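Local coordinates for spectinomycin 9-adenylyltransferase (Enterococcus faecalis, PDB 6SXJ), which confers bacterial resistance to spectinomycin, but not streptomycin, by transferring the adenylyl group of ATP to the drug's 9-hydroxyl with release of diphosphate, at residues Y9-K14 and R83-T88; K16-K21 and Q67-I72; N183-L188 and N246-R251; L193-G198 and N250-L255. One frame throughout, in Å; residues are numbered along the deposited sequence.

Two pairs of contacts sit on opposite sides of the chain's centre. Contacts 1 and 2 share helix 8-23 of the nucleotidyltransferase domain; their centres are about 9 Å apart, and the Q11 amide of contact 1 also bonds to the carbonyl of I72 in contact 2, which is nested in the chain loop closed by contact 1. Contacts 3 and 4, with centres about 10 Å apart, zip helix 181-196 to helix 241-253 and meet where L188 touches L252. Contacts 1 and 3 have centres about 30 Å apart, with nearest atoms about 9 Å apart. Related aminoglycoside adenylyltransferases bind ATP and drug between two such domains; each contact lies within one half or the other.

Contact 1. Residues Y9-K14 and R83-T88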
# COMPACT_ATOMS: atom_id res chain seq x y z
N TYR A 9 1.98 16.35 -11.45
CA TYR A 9 0.66 16.97 -11.55
C TYR A 9 -0.16 16.33 -12.66
O TYR A 9 -1.37 16.12 -12.49
CB TYR A 9 0.81 18.48 -11.79
CG TYR A 9 -0.52 19.15 -12.10
CD1 TYR A 9 -1.34 19.61 -11.07
CD2 TYR A 9 -0.95 19.30 -13.41
CE1 TYR A 9 -2.56 20.21 -11.36
CE2 TYR A 9 -2.16 19.91 -13.70
CZ TYR A 9 -2.96 20.37 -12.67
OH TYR A 9 -4.17 20.96 -12.96
N GLU A 10 0.46 16.02 -13.80
CA GLU A 10 -0.30 15.36 -14.87
C GLU A 10 -0.61 13.92 -14.50
O GLU A 10 -1.67 13.39 -14.86
CB GLU A 10 0.47 15.40 -16.20
CG GLU A 10 0.60 16.75 -16.90
CD GLU A 10 1.75 16.75 -17.92
OE1 GLU A 10 2.87 16.30 -17.59
OE2 GLU A 10 1.53 17.19 -19.07
N GLN A 11 0.31 13.24 -13.79
CA GLN A 11 0.04 11.89 -13.31
C GLN A 11 -1.28 11.84 -12.57
O GLN A 11 -2.19 11.09 -12.92
CB GLN A 11 1.17 11.41 -12.40
CG GLN A 11 2.40 10.89 -13.14
CD GLN A 11 3.19 9.93 -12.31
OE1 GLN A 11 4.03 10.34 -11.50
NE2 GLN A 11 2.93 8.61 -12.50
N ILE A 12 -1.42 12.69 -11.54
CA ILE A 12 -2.64 12.70 -10.74
C ILE A 12 -3.83 13.10 -11.59
O ILE A 12 -4.92 12.52 -11.47
CB ILE A 12 -2.48 13.62 -9.53
CG1 ILE A 12 -1.30 13.17 -8.69
CG2 ILE A 12 -3.75 13.63 -8.71
CD1 ILE A 12 -1.06 14.05 -7.48
N ASN A 13 -3.66 14.08 -12.47
CA ASN A 13 -4.80 14.59 -13.23
C ASN A 13 -5.31 13.56 -14.23
O ASN A 13 -6.52 13.43 -14.42
CB ASN A 13 -4.41 15.88 -13.94
CG ASN A 13 -5.61 16.74 -14.25
OD1 ASN A 13 -5.99 16.90 -15.41
ND2 ASN A 13 -6.23 17.29 -13.20
N LYS A 14 -4.40 12.85 -14.89
CA LYS A 14 -4.82 11.80 -15.82
C LYS A 14 -5.56 10.68 -15.10
O LYS A 14 -6.53 10.13 -15.63
CB LYS A 14 -3.61 11.24 -16.57
CG LYS A 14 -3.49 11.73 -18.01
CD LYS A 14 -2.05 11.98 -18.41
CE LYS A 14 -1.92 12.72 -19.73
NZ LYS A 14 -2.61 11.97 -20.86
N ARG A 83 6.31 8.42 -10.95
CA ARG A 83 6.01 7.77 -9.69
C ARG A 83 5.19 6.50 -9.93
O ARG A 83 4.50 6.37 -10.94
CB ARG A 83 5.23 8.71 -8.76
CG ARG A 83 5.81 10.12 -8.68
CD ARG A 83 4.89 11.06 -7.92
NE ARG A 83 5.51 12.36 -7.63
CZ ARG A 83 6.21 12.62 -6.53
NH1 ARG A 83 6.39 11.68 -5.62
NH2 ARG A 83 6.72 13.83 -6.35
N TYR A 84 5.27 5.56 -8.99
CA TYR A 84 4.38 4.41 -9.04
C TYR A 84 2.96 4.85 -8.72
O TYR A 84 2.74 5.63 -7.79
CB TYR A 84 4.80 3.34 -8.02
CG TYR A 84 6.08 2.61 -8.34
CD1 TYR A 84 6.21 1.86 -9.50
CD2 TYR A 84 7.15 2.65 -7.47
CE1 TYR A 84 7.37 1.18 -9.79
CE2 TYR A 84 8.32 1.99 -7.74
CZ TYR A 84 8.43 1.25 -8.90
OH TYR A 84 9.60 0.57 -9.16
N ILE A 85 2.00 4.36 -9.50
CA ILE A 85 0.59 4.51 -9.17
C ILE A 85 0.08 3.20 -8.58
O ILE A 85 0.25 2.13 -9.17
CB ILE A 85 -0.23 4.89 -10.41
CG1 ILE A 85 0.13 6.31 -10.88
CG2 ILE A 85 -1.72 4.82 -10.11
CD1 ILE A 85 -0.46 6.64 -12.20
N GLU A 86 -0.55 3.29 -7.41
CA GLU A 86 -1.27 2.19 -6.79
C GLU A 86 -2.70 2.66 -6.60
O GLU A 86 -2.93 3.74 -6.05
CB GLU A 86 -0.63 1.82 -5.46
CG GLU A 86 -0.71 0.37 -5.08
CD GLU A 86 0.18 0.08 -3.89
OE1 GLU A 86 1.42 0.11 -4.05
OE2 GLU A 86 -0.36 -0.15 -2.79
N LEU A 87 -3.65 1.88 -7.09
CA LEU A 87 -5.05 2.28 -7.05
C LEU A 87 -5.92 1.10 -6.66
O LEU A 87 -5.89 0.07 -7.34
CB LEU A 87 -5.52 2.83 -8.40
CG LEU A 87 -6.93 3.42 -8.44
CD1 LEU A 87 -6.94 4.72 -9.28
CD2 LEU A 87 -7.90 2.44 -9.02
N THR A 88 -6.74 1.28 -5.62
CA THR A 88 -7.67 0.28 -5.12
C THR A 88 -9.09 0.80 -5.26
O THR A 88 -9.36 1.98 -5.01
CB THR A 88 -7.40 -0.05 -3.65
OG1 THR A 88 -6.07 -0.55 -3.51
CG2 THR A 88 -8.40 -1.08 -3.15
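Q11, on the first turns of helix 8-23, faces R83 just before strand 85-91, and their CA atoms, 8.1 Å apart, are the nearest between 9-14 and 83-88. The backbones themselves do not meet; the glutamine amide spans the gap and takes hold of both polar backbone atoms of one residue. R83 N donates to Q11 OE1 at 3.0 Å, with the donor tilted 25° from the carbonyl plane. In return Q11 NE2 gives a nearly straight bond (176°) to R83 O at 3.1 Å, and this acceptor lies in the plane of the amide. The paired bonds resemble the way a strand neighbour pairs with one residue, and the amide cannot rotate about chi3 without giving up both. NE2 has a second acceptor in I72 O, so the buried amide ties the helix to two chain segments. The place is the nucleotidyltransferase domain, where helix 8-23 packs against the mixed sheet beside strand 85-91; I85 and L87 also press on V15 of the helix. Q11 reaches across because CG stands beside the backbone N (chi1 -81°) and the chain is extended beyond it. R83 crosses the glutamine at about a right angle, its CG 3.3 Å from Q11 OE1, and runs extended to a guanidinium bonded to T8 OG1 and to the carbonyls of K42 and S45. On the other end of the amide, the methyl I85 CD1 flanks Q11 NE2 at 3.9 Å.

Contact 2. Residues K16-K21 and Q67-I72; sequences KKILRK and QKIRPI
I18 lays its CD1 methyl over one face of the peptide group joining K68 to I69, the flat group that meets helix 8-23 here. The methyl is off-centre on that face, displaced to the carbonyl side: it is 3.6 Å from K68 O but 4.4 Å from I69 N. Around the peptide stand the side chains that complete the seat for I18. K68 contributes its aliphatic root, CB lying 4.0 Å from I18 CG1 and nearly as close to CG2, while the bends at chi2 and chi4 carry the ammonium away from the interface. I72 comes from another side and meets I18 tip to tip, CD1 to CD1 at 3.8 Å. Its CG1 lies between the backbone N and the carbonyl carbon (chi1 60°), the crowded position, and the chain then extends toward I18. I69 touches more loosely through CG1, 4.5 Å from I18 CD1, and packs on I85 of the sheet. The contact thus joins helix 8-23 to the C-terminal part of helix 59-69 and the residues that follow, within the nucleotidyltransferase domain, with I72 also resting on K14 and V15. No hydrogen bond or salt bridge crosses it. Its cohesion is that of aliphatic packing, and the nearest charges, K21 NZ and K68 NZ at 6.5 Å, are alike and would, if anything, repel weakly on the solvent side.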
# COMPACT_ATOMS: atom_id res chain seq x y z
N LYS A 16 -7.45 11.04 -12.44
CA LYS A 16 -8.78 11.55 -12.13
C LYS A 16 -9.70 11.47 -13.34
O LYS A 16 -10.87 11.10 -13.23
CB LYS A 16 -8.70 13.00 -11.64
CG LYS A 16 -7.78 13.22 -10.46
CD LYS A 16 -7.43 14.70 -10.30
CE LYS A 16 -8.66 15.59 -10.35
NZ LYS A 16 -8.32 17.04 -10.11
N LYS A 17 -9.18 11.82 -14.52
CA LYS A 17 -10.02 11.85 -15.71
C LYS A 17 -10.30 10.44 -16.22
O LYS A 17 -11.42 10.15 -16.67
CB LYS A 17 -9.36 12.71 -16.77
CG LYS A 17 -9.26 14.19 -16.35
CD LYS A 17 -8.33 14.99 -17.24
CE LYS A 17 -8.51 16.50 -17.02
NZ LYS A 17 -9.89 16.97 -17.33
N ILE A 18 -9.31 9.55 -16.13
CA ILE A 18 -9.57 8.14 -16.46
C ILE A 18 -10.76 7.64 -15.66
O ILE A 18 -11.75 7.14 -16.22
CB ILE A 18 -8.32 7.28 -16.19
CG1 ILE A 18 -7.26 7.55 -17.25
CG2 ILE A 18 -8.70 5.79 -16.17
CD1 ILE A 18 -5.85 7.27 -16.77
N LEU A 19 -10.70 7.78 -14.34
CA LEU A 19 -11.75 7.22 -13.50
C LEU A 19 -13.09 7.83 -13.83
O LEU A 19 -14.12 7.15 -13.81
CB LEU A 19 -11.40 7.42 -12.02
CG LEU A 19 -10.18 6.64 -11.51
CD1 LEU A 19 -9.57 7.37 -10.33
CD2 LEU A 19 -10.59 5.22 -11.15
N ARG A 20 -13.10 9.13 -14.13
CA ARG A 20 -14.34 9.83 -14.42
C ARG A 20 -14.89 9.44 -15.79
O ARG A 20 -16.08 9.12 -15.93
CB ARG A 20 -14.10 11.33 -14.35
CG ARG A 20 -14.30 11.89 -12.97
CD ARG A 20 -15.60 12.65 -12.92
NE ARG A 20 -15.37 14.08 -13.03
CZ ARG A 20 -16.27 14.95 -13.46
NH1 ARG A 20 -17.47 14.54 -13.84
NH2 ARG A 20 -15.97 16.24 -13.52
N LYS A 21 -14.04 9.45 -16.81
CA LYS A 21 -14.51 9.15 -18.16
C LYS A 21 -15.09 7.74 -18.23
O LYS A 21 -16.10 7.52 -18.91
CB LYS A 21 -13.36 9.31 -19.16
CG LYS A 21 -13.74 8.94 -20.59
CD LYS A 21 -12.58 9.15 -21.55
CE LYS A 21 -13.05 9.16 -23.00
NZ LYS A 21 -14.15 8.18 -23.25
N GLN A 67 -5.50 -0.74 -18.88
CA GLN A 67 -4.92 -0.25 -20.12
C GLN A 67 -4.59 1.22 -20.03
O GLN A 67 -3.51 1.65 -20.44
CB GLN A 67 -5.89 -0.49 -21.28
CG GLN A 67 -5.67 -1.78 -22.06
CD GLN A 67 -6.62 -1.89 -23.25
OE1 GLN A 67 -7.01 -0.88 -23.84
NE2 GLN A 67 -7.00 -3.11 -23.59
N LYS A 68 -5.50 2.02 -19.47
CA LYS A 68 -5.32 3.46 -19.43
C LYS A 68 -4.38 3.89 -18.31
O LYS A 68 -3.71 4.92 -18.44
CB LYS A 68 -6.68 4.15 -19.29
CG LYS A 68 -7.55 4.11 -20.55
CD LYS A 68 -6.73 4.42 -21.80
CE LYS A 68 -7.52 4.22 -23.07
NZ LYS A 68 -8.27 5.45 -23.44
N ILE A 69 -4.30 3.13 -17.22
CA ILE A 69 -3.39 3.54 -16.16
C ILE A 69 -1.95 3.17 -16.48
O ILE A 69 -1.01 3.88 -16.10
CB ILE A 69 -3.82 2.95 -14.80
CG1 ILE A 69 -5.17 3.53 -14.38
CG2 ILE A 69 -2.75 3.25 -13.76
CD1 ILE A 69 -5.64 3.06 -13.02
N ARG A 70 -1.75 2.06 -17.20
CA ARG A 70 -0.40 1.54 -17.36
C ARG A 70 0.56 2.53 -18.00
O ARG A 70 1.72 2.60 -17.54
CB ARG A 70 -0.46 0.24 -18.18
CG ARG A 70 0.88 -0.21 -18.74
CD ARG A 70 0.82 -1.65 -19.23
NE ARG A 70 -0.40 -1.91 -19.98
CZ ARG A 70 -1.03 -3.08 -20.01
NH1 ARG A 70 -0.55 -4.11 -19.33
NH2 ARG A 70 -2.13 -3.22 -20.73
N PRO A 71 0.19 3.29 -19.03
CA PRO A 71 1.18 4.17 -19.69
C PRO A 71 1.64 5.31 -18.81
O PRO A 71 2.72 5.87 -19.06
CB PRO A 71 0.44 4.69 -20.92
CG PRO A 71 -0.89 3.96 -20.97
CD PRO A 71 -1.16 3.46 -19.60
N ILE A 72 0.87 5.69 -17.80
CA ILE A 72 1.15 6.89 -17.02
C ILE A 72 1.71 6.55 -15.65
O ILE A 72 1.87 7.44 -14.81
CB ILE A 72 -0.09 7.78 -16.90
CG1 ILE A 72 -1.23 7.03 -16.21
CG2 ILE A 72 -0.55 8.23 -18.27
CD1 ILE A 72 -2.28 7.95 -15.62

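Contact 3. Residues N183-L188 and N246-R251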
# COMPACT_ATOMS: atom_id res chain seq x y z
N ASN A 183 12.08 -4.91 1.76
CA ASN A 183 10.67 -4.65 2.02
C ASN A 183 10.24 -5.30 3.33
O ASN A 183 9.63 -4.65 4.19
CB ASN A 183 9.81 -5.17 0.86
CG ASN A 183 10.36 -4.78 -0.49
OD1 ASN A 183 11.56 -4.93 -0.75
ND2 ASN A 183 9.49 -4.29 -1.37
N SER A 184 10.58 -6.58 3.51
CA SER A 184 10.09 -7.32 4.67
C SER A 184 10.61 -6.73 5.97
O SER A 184 9.85 -6.55 6.93
CB SER A 184 10.49 -8.79 4.53
OG SER A 184 9.69 -9.45 3.56
N ILE A 185 11.91 -6.43 6.03
CA ILE A 185 12.48 -5.86 7.25
C ILE A 185 11.76 -4.57 7.62
O ILE A 185 11.31 -4.39 8.75
CB ILE A 185 13.99 -5.62 7.07
CG1 ILE A 185 14.73 -6.93 6.86
CG2 ILE A 185 14.54 -4.89 8.28
CD1 ILE A 185 16.22 -6.76 6.66
N LEU A 186 11.66 -3.64 6.67
CA LEU A 186 11.11 -2.33 6.99
C LEU A 186 9.60 -2.38 7.16
O LEU A 186 9.04 -1.62 7.95
CB LEU A 186 11.50 -1.32 5.92
CG LEU A 186 13.00 -1.26 5.63
CD1 LEU A 186 13.25 -0.72 4.23
CD2 LEU A 186 13.73 -0.42 6.67
N THR A 187 8.92 -3.27 6.44
CA THR A 187 7.50 -3.50 6.72
C THR A 187 7.30 -3.88 8.18
O THR A 187 6.47 -3.28 8.88
CB THR A 187 6.96 -4.60 5.80
OG1 THR A 187 7.41 -4.37 4.45
CG2 THR A 187 5.43 -4.60 5.83
N LEU A 188 8.06 -4.86 8.66
CA LEU A 188 7.96 -5.24 10.07
C LEU A 188 8.28 -4.06 10.98
O LEU A 188 7.63 -3.87 12.01
CB LEU A 188 8.91 -6.40 10.36
CG LEU A 188 8.51 -7.79 9.86
CD1 LEU A 188 9.70 -8.73 9.99
CD2 LEU A 188 7.33 -8.33 10.60
N ASN A 246 13.45 -12.70 12.64
CA ASN A 246 13.02 -13.34 13.88
C ASN A 246 12.92 -12.31 15.01
O ASN A 246 11.92 -12.26 15.73
CB ASN A 246 13.99 -14.46 14.26
CG ASN A 246 13.91 -15.64 13.31
OD1 ASN A 246 12.93 -15.78 12.57
ND2 ASN A 246 14.93 -16.49 13.33
N TYR A 247 13.95 -11.48 15.16
CA TYR A 247 13.93 -10.46 16.19
C TYR A 247 12.73 -9.53 16.04
O TYR A 247 11.98 -9.30 17.00
CB TYR A 247 15.22 -9.64 16.15
CG TYR A 247 15.11 -8.34 16.91
CD1 TYR A 247 15.12 -8.34 18.30
CD2 TYR A 247 14.97 -7.12 16.25
CE1 TYR A 247 15.00 -7.17 19.01
CE2 TYR A 247 14.86 -5.93 16.96
CZ TYR A 247 14.87 -5.97 18.35
OH TYR A 247 14.76 -4.81 19.08
N LEU A 248 12.53 -8.99 14.84
CA LEU A 248 11.43 -8.06 14.62
C LEU A 248 10.09 -8.74 14.83
O LEU A 248 9.15 -8.14 15.37
CB LEU A 248 11.51 -7.48 13.20
CG LEU A 248 12.74 -6.60 12.95
CD1 LEU A 248 12.85 -6.19 11.50
CD2 LEU A 248 12.66 -5.40 13.87
N ASN A 249 9.97 -10.00 14.39
CA ASN A 249 8.71 -10.71 14.54
C ASN A 249 8.39 -10.93 16.02
O ASN A 249 7.27 -10.66 16.48
CB ASN A 249 8.77 -12.05 13.80
CG ASN A 249 7.42 -12.73 13.71
OD1 ASN A 249 6.42 -12.11 13.36
ND2 ASN A 249 7.39 -14.01 14.03
N ASN A 250 9.35 -11.44 16.78
CA ASN A 250 9.12 -11.66 18.21
C ASN A 250 8.82 -10.34 18.91
O ASN A 250 7.85 -10.24 19.67
CB ASN A 250 10.32 -12.36 18.83
CG ASN A 250 10.38 -13.85 18.46
OD1 ASN A 250 11.40 -14.34 17.98
ND2 ASN A 250 9.27 -14.56 18.68
N ARG A 251 9.63 -9.31 18.66
CA ARG A 251 9.32 -7.98 19.17
C ARG A 251 7.89 -7.58 18.85
O ARG A 251 7.17 -7.04 19.70
CB ARG A 251 10.30 -6.96 18.58
CG ARG A 251 10.31 -5.58 19.22
CD ARG A 251 11.08 -4.63 18.31
NE ARG A 251 11.79 -3.57 19.02
CZ ARG A 251 11.19 -2.58 19.66
NH1 ARG A 251 9.86 -2.51 19.70
NH2 ARG A 251 11.91 -1.65 20.27
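L248 plugs the groove between I185 and L188, one helical turn apart, and this is the closely packed part of the contact between helices 181-196 and 241-253. The backbones come near, with L188 CA and L248 CA 6.4 Å apart, close enough for the leucine roots to touch. L188 CD1 lies 3.9 Å from L248 CB, and the two CB atoms are themselves 4.0 Å apart, so the side chains abut at their roots. L248 holds CG beside its backbone N (chi1 -65°), which sends CD1 toward I185; there it meets the methyl CG2 at 3.9 Å and comes within 3.6 Å of the carbonyl I185 O. The I185 and L248 side chains cross obliquely. Away from the leucines the helices are joined less closely. N249 comes no nearer to 183-188 than OD1 to L188 CD2, 4.8 Å, and N246 and N250 are exposed on the outer side of helix 241-253. Y247 and R251 do not touch 183-188 and pair along their own helix: R251 NE donates to Y247 OH at 3.2 Å, close to the guanidinium plane. That hydroxyl also bonds to S214 OG, and the Y247 ring stacks on H218. The contact belongs to the helical C-terminal domain. I222 of helix 216-229 touches both I185 and L248, while S170 and L173 of helix 159-173 pack against L188.

Contact 4. Residues L193-G198 and N250-L255; sequences LTMDTG and NRLKKL
L252 meets M195 through its CD1 methyl, 4.4 Å from the sulfur M195 SD, one residue after R251, whose side chain rests on I192 of helix 181-196. With CG anti to the backbone N (chi1 173°), L252 also reaches M167; M195 rests there too, so the two side chains pack together against helix 159-173. At K254 the chain leaves helical geometry. The turn brings L255, the last modelled residue, up against M195; a weak bond from L255 N to L252 O, 2.7 Å long, accompanies it. L255 meets M195 by its root, CB to M195 CG at 4.3 Å. The carbonyl L255 O is 4.1 Å from D196 OD1. The contact therefore joins residues 193-196 of one helix to the last turn of helix 241-253 and the residues after it, in the helical C-terminal domain. No hydrogen bond or salt bridge crosses between the segments; they are held by van der Waals packing. Its apolar distances are long, consistent with a loose fit at a partly exposed edge of the domain. D196 OD1 and R251 NH1, 6.2 Å apart, carry opposite charges and may attract weakly over that distance.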
# COMPACT_ATOMS: atom_id res chain seq x y z
N LEU A 193 5.83 -0.04 14.81
CA LEU A 193 5.43 1.30 15.20
C LEU A 193 3.93 1.43 15.31
O LEU A 193 3.41 1.82 16.36
CB LEU A 193 6.00 2.32 14.21
CG LEU A 193 7.48 2.61 14.44
CD1 LEU A 193 8.04 3.57 13.40
CD2 LEU A 193 7.73 3.12 15.84
N THR A 194 3.20 1.05 14.25
CA THR A 194 1.77 1.30 14.22
C THR A 194 1.04 0.48 15.28
O THR A 194 0.03 0.96 15.81
CB THR A 194 1.20 1.04 12.82
OG1 THR A 194 -0.22 1.00 12.93
CG2 THR A 194 1.71 -0.24 12.25
N MET A 195 1.55 -0.69 15.68
CA MET A 195 0.84 -1.44 16.70
C MET A 195 1.03 -0.87 18.08
O MET A 195 0.17 -1.11 18.93
CB MET A 195 1.25 -2.90 16.74
CG MET A 195 0.37 -3.73 17.60
SD MET A 195 -0.11 -5.30 16.90
CE MET A 195 -1.28 -4.75 15.72
N ASP A 196 2.07 -0.06 18.32
CA ASP A 196 2.20 0.59 19.62
C ASP A 196 1.57 1.97 19.57
O ASP A 196 0.39 2.11 19.92
CB ASP A 196 3.66 0.68 20.06
CG ASP A 196 3.82 0.54 21.56
OD1 ASP A 196 4.52 -0.37 22.00
OD2 ASP A 196 3.22 1.35 22.29
N THR A 197 2.32 2.97 19.10
CA THR A 197 1.86 4.36 19.12
C THR A 197 0.45 4.46 18.55
O THR A 197 -0.49 4.85 19.24
CB THR A 197 2.83 5.24 18.32
OG1 THR A 197 2.63 5.00 16.92
CG2 THR A 197 4.27 4.95 18.70
N GLY A 198 0.29 4.08 17.28
CA GLY A 198 -1.02 4.06 16.65
C GLY A 198 -1.04 4.65 15.26
O GLY A 198 -2.06 4.61 14.57
N ASN A 250 9.35 -11.44 16.78
CA ASN A 250 9.12 -11.66 18.21
C ASN A 250 8.82 -10.34 18.91
O ASN A 250 7.85 -10.24 19.67
CB ASN A 250 10.32 -12.36 18.83
CG ASN A 250 10.38 -13.85 18.46
OD1 ASN A 250 11.40 -14.34 17.98
ND2 ASN A 250 9.27 -14.56 18.68
N ARG A 251 9.63 -9.31 18.66
CA ARG A 251 9.32 -7.98 19.17
C ARG A 251 7.89 -7.58 18.85
O ARG A 251 7.17 -7.04 19.70
CB ARG A 251 10.30 -6.96 18.58
CG ARG A 251 10.31 -5.58 19.22
CD ARG A 251 11.08 -4.63 18.31
NE ARG A 251 11.79 -3.57 19.02
CZ ARG A 251 11.19 -2.58 19.66
NH1 ARG A 251 9.86 -2.51 19.70
NH2 ARG A 251 11.91 -1.65 20.27
N LEU A 252 7.44 -7.87 17.63
CA LEU A 252 6.08 -7.54 17.23
C LEU A 252 5.06 -8.40 17.97
O LEU A 252 4.02 -7.90 18.41
CB LEU A 252 5.93 -7.70 15.72
CG LEU A 252 4.54 -7.57 15.08
CD1 LEU A 252 3.92 -6.22 15.37
CD2 LEU A 252 4.65 -7.80 13.57
N LYS A 253 5.34 -9.70 18.11
CA LYS A 253 4.40 -10.61 18.75
C LYS A 253 4.09 -10.21 20.19
O LYS A 253 3.07 -10.66 20.73
CB LYS A 253 4.93 -12.04 18.70
CG LYS A 253 4.68 -12.76 17.39
CD LYS A 253 5.79 -13.77 17.10
CE LYS A 253 5.35 -15.21 17.40
NZ LYS A 253 6.48 -16.18 17.27
N LYS A 254 4.94 -9.40 20.82
CA LYS A 254 4.65 -8.84 22.13
C LYS A 254 3.77 -7.60 22.06
O LYS A 254 3.68 -6.86 23.05
CB LYS A 254 5.95 -8.50 22.86
CG LYS A 254 7.05 -9.55 22.74
CD LYS A 254 6.55 -10.93 23.16
CE LYS A 254 6.52 -11.89 21.98
NZ LYS A 254 5.48 -12.96 22.13
N LEU A 255 3.13 -7.37 20.92
CA LEU A 255 2.38 -6.14 20.64
C LEU A 255 2.94 -4.93 21.37
O LEU A 255 3.87 -4.28 20.88
CB LEU A 255 0.90 -6.33 21.00
CG LEU A 255 0.51 -6.84 22.38
CD1 LEU A 255 0.21 -5.69 23.32
CD2 LEU A 255 -0.70 -7.78 22.28